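Local coordinates for protein epsin 1 (Danio rerio, PDB 5LP0) that probably binds membranes rich in phosphatidylinositol 4,5-bisphosphate through its ENTH domain and promotes the curvature that forms clathrin-coated invaginations in receptor-mediated endocytosis, at residues I31-Y36 with Y71-S77; L27-I31 with T67-Y71. All blocks are in the same frame, centred on the assembly; numbering follows the deposited sequence.

Contacts 1 and 2 are successive levels of one interface between helix 25-34 and helix 59-75, with centres about 7 Å apart. Contact 2 (27-31 with 67-71) is apolar and aromatic packing at the level where the helix segments cross at -54°; contact 1 (31-36 with 71-77) lies where both helices give way to turns, and adds a polar bond. Ile31 and Tyr71 serve in both, and Leu72 CD2 lies 4.2 Å from Met28 O where the two meet. Neither forms the inferred phosphoinositide site, but that site is near: the side chain of Leu68 is about 7 Å from that of Arg51, and Ile31's about 9 Å from Arg13's.

Contact 1: I31-Y36 with Y71-S77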
loop_
_atom_site.group_PDB
_atom_site.type_symbol
_atom_site.label_atom_id
_atom_site.label_comp_id
_atom_site.label_asym_id
_atom_site.label_seq_id
_atom_site.Cartn_x
_atom_site.Cartn_y
_atom_site.Cartn_z
ATOM N N ILE A 31 -0.721 -11.219 0.820
ATOM C CA ILE A 31 -0.230 -10.243 1.789
ATOM C C ILE A 31 -1.362 -9.898 2.781
ATOM O O ILE A 31 -1.131 -9.833 3.988
ATOM C CB ILE A 31 0.348 -8.994 1.096
ATOM C CG1 ILE A 31 1.535 -9.393 0.191
ATOM C CG2 ILE A 31 0.810 -7.975 2.125
ATOM C CD1 ILE A 31 1.973 -8.309 -0.761
ATOM N N ALA A 32 -2.596 -9.751 2.285
ATOM C CA ALA A 32 -3.720 -9.453 3.155
ATOM C C ALA A 32 -3.917 -10.571 4.183
ATOM O O ALA A 32 -4.108 -10.285 5.355
ATOM C CB ALA A 32 -4.996 -9.257 2.352
ATOM N N ASP A 33 -3.861 -11.842 3.768
ATOM C CA ASP A 33 -3.976 -12.926 4.737
ATOM C C ASP A 33 -2.857 -12.853 5.782
ATOM O O ASP A 33 -3.101 -13.066 6.965
ATOM C CB ASP A 33 -3.920 -14.297 4.053
ATOM C CG ASP A 33 -5.203 -14.651 3.341
ATOM O OD1 ASP A 33 -6.279 -14.155 3.747
ATOM O OD2 ASP A 33 -5.128 -15.428 2.370
ATOM N N LEU A 34 -1.634 -12.534 5.335
ATOM C CA LEU A 34 -0.496 -12.434 6.251
ATOM C C LEU A 34 -0.643 -11.296 7.262
ATOM O O LEU A 34 -0.028 -11.331 8.326
ATOM C CB LEU A 34 0.830 -12.312 5.488
ATOM C CG LEU A 34 1.294 -13.609 4.808
ATOM C CD1 LEU A 34 2.404 -13.325 3.830
ATOM C CD2 LEU A 34 1.750 -14.646 5.836
ATOM N N THR A 35 -1.412 -10.259 6.940
ATOM C CA THR A 35 -1.605 -9.191 7.944
ATOM C C THR A 35 -2.308 -9.631 9.230
ATOM O O THR A 35 -2.252 -8.909 10.226
ATOM C CB THR A 35 -2.341 -7.939 7.402
ATOM O OG1 THR A 35 -3.695 -8.269 7.060
ATOM C CG2 THR A 35 -1.586 -7.338 6.194
ATOM N N TYR A 36 -2.965 -10.793 9.209
ATOM C CA TYR A 36 -3.541 -11.368 10.423
ATOM C C TYR A 36 -2.514 -12.122 11.249
ATOM O O TYR A 36 -2.835 -12.598 12.319
ATOM C CB TYR A 36 -4.704 -12.302 10.086
ATOM C CG TYR A 36 -5.886 -11.604 9.484
ATOM C CD1 TYR A 36 -5.999 -11.436 8.112
ATOM C CD2 TYR A 36 -6.886 -11.119 10.294
ATOM C CE1 TYR A 36 -7.109 -10.792 7.567
ATOM C CE2 TYR A 36 -7.984 -10.492 9.774
ATOM C CZ TYR A 36 -8.092 -10.340 8.432
ATOM O OH TYR A 36 -9.210 -9.693 7.995
ATOM N N TYR A 71 -5.451 -1.716 -0.636
ATOM C CA TYR A 71 -5.965 -3.081 -0.658
ATOM C C TYR A 71 -5.919 -3.708 0.742
ATOM O O TYR A 71 -6.858 -4.382 1.165
ATOM C CB TYR A 71 -5.154 -3.922 -1.638
ATOM C CG TYR A 71 -5.675 -5.335 -1.793
ATOM C CD1 TYR A 71 -6.577 -5.641 -2.780
ATOM C CD2 TYR A 71 -5.262 -6.352 -0.949
ATOM C CE1 TYR A 71 -7.039 -6.920 -2.949
ATOM C CE2 TYR A 71 -5.745 -7.643 -1.090
ATOM C CZ TYR A 71 -6.643 -7.915 -2.087
ATOM O OH TYR A 71 -7.131 -9.185 -2.253
ATOM N N LEU A 72 -4.834 -3.497 1.482
ATOM C CA LEU A 72 -4.703 -4.068 2.822
ATOM C C LEU A 72 -5.626 -3.401 3.841
ATOM O O LEU A 72 -6.160 -4.050 4.745
ATOM C CB LEU A 72 -3.251 -3.943 3.267
ATOM C CG LEU A 72 -2.196 -4.682 2.450
ATOM C CD1 LEU A 72 -0.806 -4.459 3.067
ATOM C CD2 LEU A 72 -2.497 -6.183 2.329
ATOM N N ILE A 73 -5.828 -2.102 3.710
ATOM C CA ILE A 73 -6.785 -1.382 4.542
ATOM C C ILE A 73 -8.183 -1.987 4.383
ATOM O O ILE A 73 -8.894 -2.189 5.381
ATOM C CB ILE A 73 -6.824 0.114 4.152
ATOM C CG1 ILE A 73 -5.588 0.843 4.695
ATOM C CG2 ILE A 73 -8.105 0.788 4.626
ATOM C CD1 ILE A 73 -5.272 2.155 3.953
ATOM N N LYS A 74 -8.558 -2.307 3.154
ATOM C CA LYS A 74 -9.914 -2.781 2.855
ATOM C C LYS A 74 -10.084 -4.289 3.025
ATOM O O LYS A 74 -11.185 -4.763 3.304
ATOM C CB LYS A 74 -10.286 -2.404 1.426
ATOM C CG LYS A 74 -10.416 -0.915 1.178
ATOM C CD LYS A 74 -10.739 -0.644 -0.274
ATOM C CE LYS A 74 -10.854 0.836 -0.503
ATOM N NZ LYS A 74 -11.233 1.150 -1.918
ATOM N N THR A 75 -9.002 -5.047 2.890
ATOM C CA THR A 75 -9.088 -6.502 2.750
ATOM C C THR A 75 -8.349 -7.287 3.848
ATOM O O THR A 75 -8.597 -8.487 4.040
ATOM C CB THR A 75 -8.505 -6.935 1.393
ATOM O OG1 THR A 75 -8.822 -5.949 0.386
ATOM C CG2 THR A 75 -9.071 -8.254 0.987
ATOM N N GLY A 76 -7.431 -6.613 4.539
ATOM C CA GLY A 76 -6.591 -7.237 5.539
ATOM C C GLY A 76 -7.131 -7.050 6.944
ATOM O O GLY A 76 -8.277 -6.641 7.144
ATOM N N SER A 77 -6.299 -7.362 7.930
ATOM C CA SER A 77 -6.623 -7.116 9.333
ATOM C C SER A 77 -6.983 -5.651 9.574
ATOM O O SER A 77 -6.420 -4.748 8.947
ATOM C CB SER A 77 -5.415 -7.478 10.197
ATOM O OG SER A 77 -5.590 -7.027 11.528
#
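Thr35 OG1 is gripped from two directions: it accepts a hydrogen bond from Ser77 N at 2.9 Å and donates one to Ala32 O at 2.7 Å. The first is nearly straight, with an angle of 169° at the hydrogen, and the second lies in the carbonyl plane on a lone pair of Ala32 O. Within the all-helical ENTH domain, this relay ties the end of helix 25-34 to the turn between helix 59-75 and helix 78-86. It depends on chi1 of Thr35 (66°), which sets OG1 between the backbone N and the carbonyl carbon while CG2 turns to Leu72 CD2.

Gly76, where the chain leaves helix 59-75, brings its CA to 3.4 Å from Thr35 OG1. Ser77 then serves as N-cap of helix 78-86, its OG bonded to Arg79 N, so Thr35 holds the backbone N of the very residue that caps the next helix.

Toward the N-terminal part of the contact the packing is apolar. Ala32 CB touches the edge of the Tyr71 ring at CE2 (3.9 Å), near the ring plane, and also meets Leu72 CD2. That same methyl of Leu72 also presses on Ala32 N at 3.6 Å, and the Leu72 side chain runs obliquely across Ile31, whose CG2 meets both of its methyls. Ile44 of helix 38-51 touches both Ile31 and Leu72.

The carbonyl of Gly76 is hydrogen-bonded to Arg132 of helix 125-139, which also reaches the Tyr36 hydroxyl weakly. The Tyr36 ring turns one face to Ser77, whose N is above it, displaced toward the ring's rim. Over the same face Ser77 CB makes a CH-pi contact, 4.0 Å from the Tyr36 ring centroid and 15° off its normal.

Contact 2: L27-I31 with T67-Y71; sequences LMSEI and TLMEY
Met28 lays its CB over one face of the Tyr71 ring, 3.8 Å from the centroid and 16° off the normal, the geometry of a CH-pi contact. The rest of the side chain continues along the aromatic residue toward its root: SD comes 3.8 Å from Tyr71 CB, and a bend at chi3 (-67°) returns CE to Tyr71 CD1. Because the sulfur sits 4.6 Å from the ring centroid and oblique to it, this is also a Met-aromatic contact. The backbone takes part too, with Met28 O approaching Tyr71 CE2 to 3.3 Å. At the far end of the ring, the hydroxyl oxygen of Tyr71 rests against CA and CB of Ser29.

These groups fill the crossing of helix 25-34 and helix 59-75 in the helical ENTH domain. The axes of segments 27-31 and 67-71 remain 10.2 Å apart at closest approach, and no hydrogen bond links the two segments, so the contact rests on packing, mostly of side chains. Pro23, from the loop before helix 25-34, touches both Met28 and Thr67.

Beside Met28, Leu68 slides past it in the opposite direction. With CG anti to the backbone N (chi1 174°), Leu68 sends CD1 to 3.7 Å from Met28 CG. The same methyl is 4.0 Å from Ile31 CD1, where the two buried side chains cross at about a right angle.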
loop_
_atom_site.group_PDB
_atom_site.type_symbol
_atom_site.label_atom_id
_atom_site.label_comp_id
_atom_site.label_asym_id
_atom_site.label_seq_id
_atom_site.Cartn_x
_atom_site.Cartn_y
_atom_site.Cartn_z
ATOM N N LEU A 27 -1.273 -11.786 -5.359
ATOM C CA LEU A 27 -0.174 -11.508 -4.447
ATOM C C LEU A 27 -0.704 -10.619 -3.338
ATOM O O LEU A 27 -0.421 -10.840 -2.148
ATOM C CB LEU A 27 0.985 -10.838 -5.176
ATOM C CG LEU A 27 2.200 -10.450 -4.329
ATOM C CD1 LEU A 27 2.708 -11.614 -3.502
ATOM C CD2 LEU A 27 3.323 -9.911 -5.227
ATOM N N MET A 28 -1.505 -9.626 -3.714
ATOM C CA MET A 28 -2.041 -8.722 -2.720
ATOM C C MET A 28 -2.916 -9.522 -1.752
ATOM O O MET A 28 -2.896 -9.267 -0.560
ATOM C CB MET A 28 -2.795 -7.527 -3.333
ATOM C CG MET A 28 -1.862 -6.424 -3.979
ATOM S SD MET A 28 -2.684 -4.841 -4.347
ATOM C CE MET A 28 -3.791 -5.396 -5.626
ATOM N N SER A 29 -3.661 -10.511 -2.247
ATOM C CA SER A 29 -4.496 -11.314 -1.364
ATOM C C SER A 29 -3.648 -12.107 -0.373
ATOM O O SER A 29 -4.001 -12.222 0.790
ATOM C CB SER A 29 -5.382 -12.254 -2.176
ATOM O OG SER A 29 -6.216 -13.015 -1.318
ATOM N N GLU A 30 -2.537 -12.659 -0.838
ATOM C CA GLU A 30 -1.618 -13.355 0.055
ATOM C C GLU A 30 -1.117 -12.436 1.187
ATOM O O GLU A 30 -1.074 -12.824 2.353
ATOM C CB GLU A 30 -0.433 -13.925 -0.725
ATOM C CG GLU A 30 -0.807 -15.021 -1.700
ATOM C CD GLU A 30 0.312 -15.358 -2.676
ATOM O OE1 GLU A 30 1.493 -15.124 -2.344
ATOM O OE2 GLU A 30 0.006 -15.854 -3.781
ATOM N N ILE A 31 -0.721 -11.219 0.820
ATOM C CA ILE A 31 -0.230 -10.243 1.789
ATOM C C ILE A 31 -1.362 -9.898 2.781
ATOM O O ILE A 31 -1.131 -9.833 3.988
ATOM C CB ILE A 31 0.348 -8.994 1.096
ATOM C CG1 ILE A 31 1.535 -9.393 0.191
ATOM C CG2 ILE A 31 0.810 -7.975 2.125
ATOM C CD1 ILE A 31 1.973 -8.309 -0.761
ATOM N N THR A 67 -1.318 1.607 -3.652
ATOM C CA THR A 67 -2.289 0.629 -4.139
ATOM C C THR A 67 -2.339 -0.565 -3.194
ATOM O O THR A 67 -3.411 -1.012 -2.800
ATOM C CB THR A 67 -1.938 0.191 -5.526
ATOM O OG1 THR A 67 -1.994 1.345 -6.373
ATOM C CG2 THR A 67 -2.923 -0.867 -6.028
ATOM N N LEU A 68 -1.172 -1.046 -2.775
ATOM C CA LEU A 68 -1.125 -2.156 -1.838
ATOM C C LEU A 68 -1.720 -1.748 -0.487
ATOM O O LEU A 68 -2.537 -2.483 0.083
ATOM C CB LEU A 68 0.303 -2.658 -1.689
ATOM C CG LEU A 68 0.474 -3.734 -0.620
ATOM C CD1 LEU A 68 -0.326 -4.986 -0.984
ATOM C CD2 LEU A 68 1.936 -4.080 -0.452
ATOM N N MET A 69 -1.343 -0.596 0.042
ATOM C CA MET A 69 -1.858 -0.179 1.329
ATOM C C MET A 69 -3.376 -0.061 1.271
ATOM O O MET A 69 -4.058 -0.519 2.196
ATOM C CB MET A 69 -1.235 1.134 1.798
ATOM C CG MET A 69 -1.531 1.406 3.277
ATOM S SD MET A 69 -0.704 0.220 4.406
ATOM C CE MET A 69 0.727 1.176 4.886
ATOM N N GLU A 70 -3.928 0.512 0.210
ATOM C CA GLU A 70 -5.368 0.596 0.078
ATOM C C GLU A 70 -6.010 -0.791 0.125
ATOM O O GLU A 70 -7.009 -1.024 0.826
ATOM C CB GLU A 70 -5.730 1.286 -1.226
ATOM C CG GLU A 70 -7.234 1.373 -1.439
ATOM C CD GLU A 70 -7.596 2.078 -2.718
ATOM O OE1 GLU A 70 -6.723 2.241 -3.601
ATOM O OE2 GLU A 70 -8.766 2.485 -2.841
ATOM N N TYR A 71 -5.451 -1.716 -0.636
ATOM C CA TYR A 71 -5.965 -3.081 -0.658
ATOM C C TYR A 71 -5.919 -3.708 0.742
ATOM O O TYR A 71 -6.858 -4.382 1.165
ATOM C CB TYR A 71 -5.154 -3.922 -1.638
ATOM C CG TYR A 71 -5.675 -5.335 -1.793
ATOM C CD1 TYR A 71 -6.577 -5.641 -2.780
ATOM C CD2 TYR A 71 -5.262 -6.352 -0.949
ATOM C CE1 TYR A 71 -7.039 -6.920 -2.949
ATOM C CE2 TYR A 71 -5.745 -7.643 -1.090
ATOM C CZ TYR A 71 -6.643 -7.915 -2.087
ATOM O OH TYR A 71 -7.131 -9.185 -2.253
#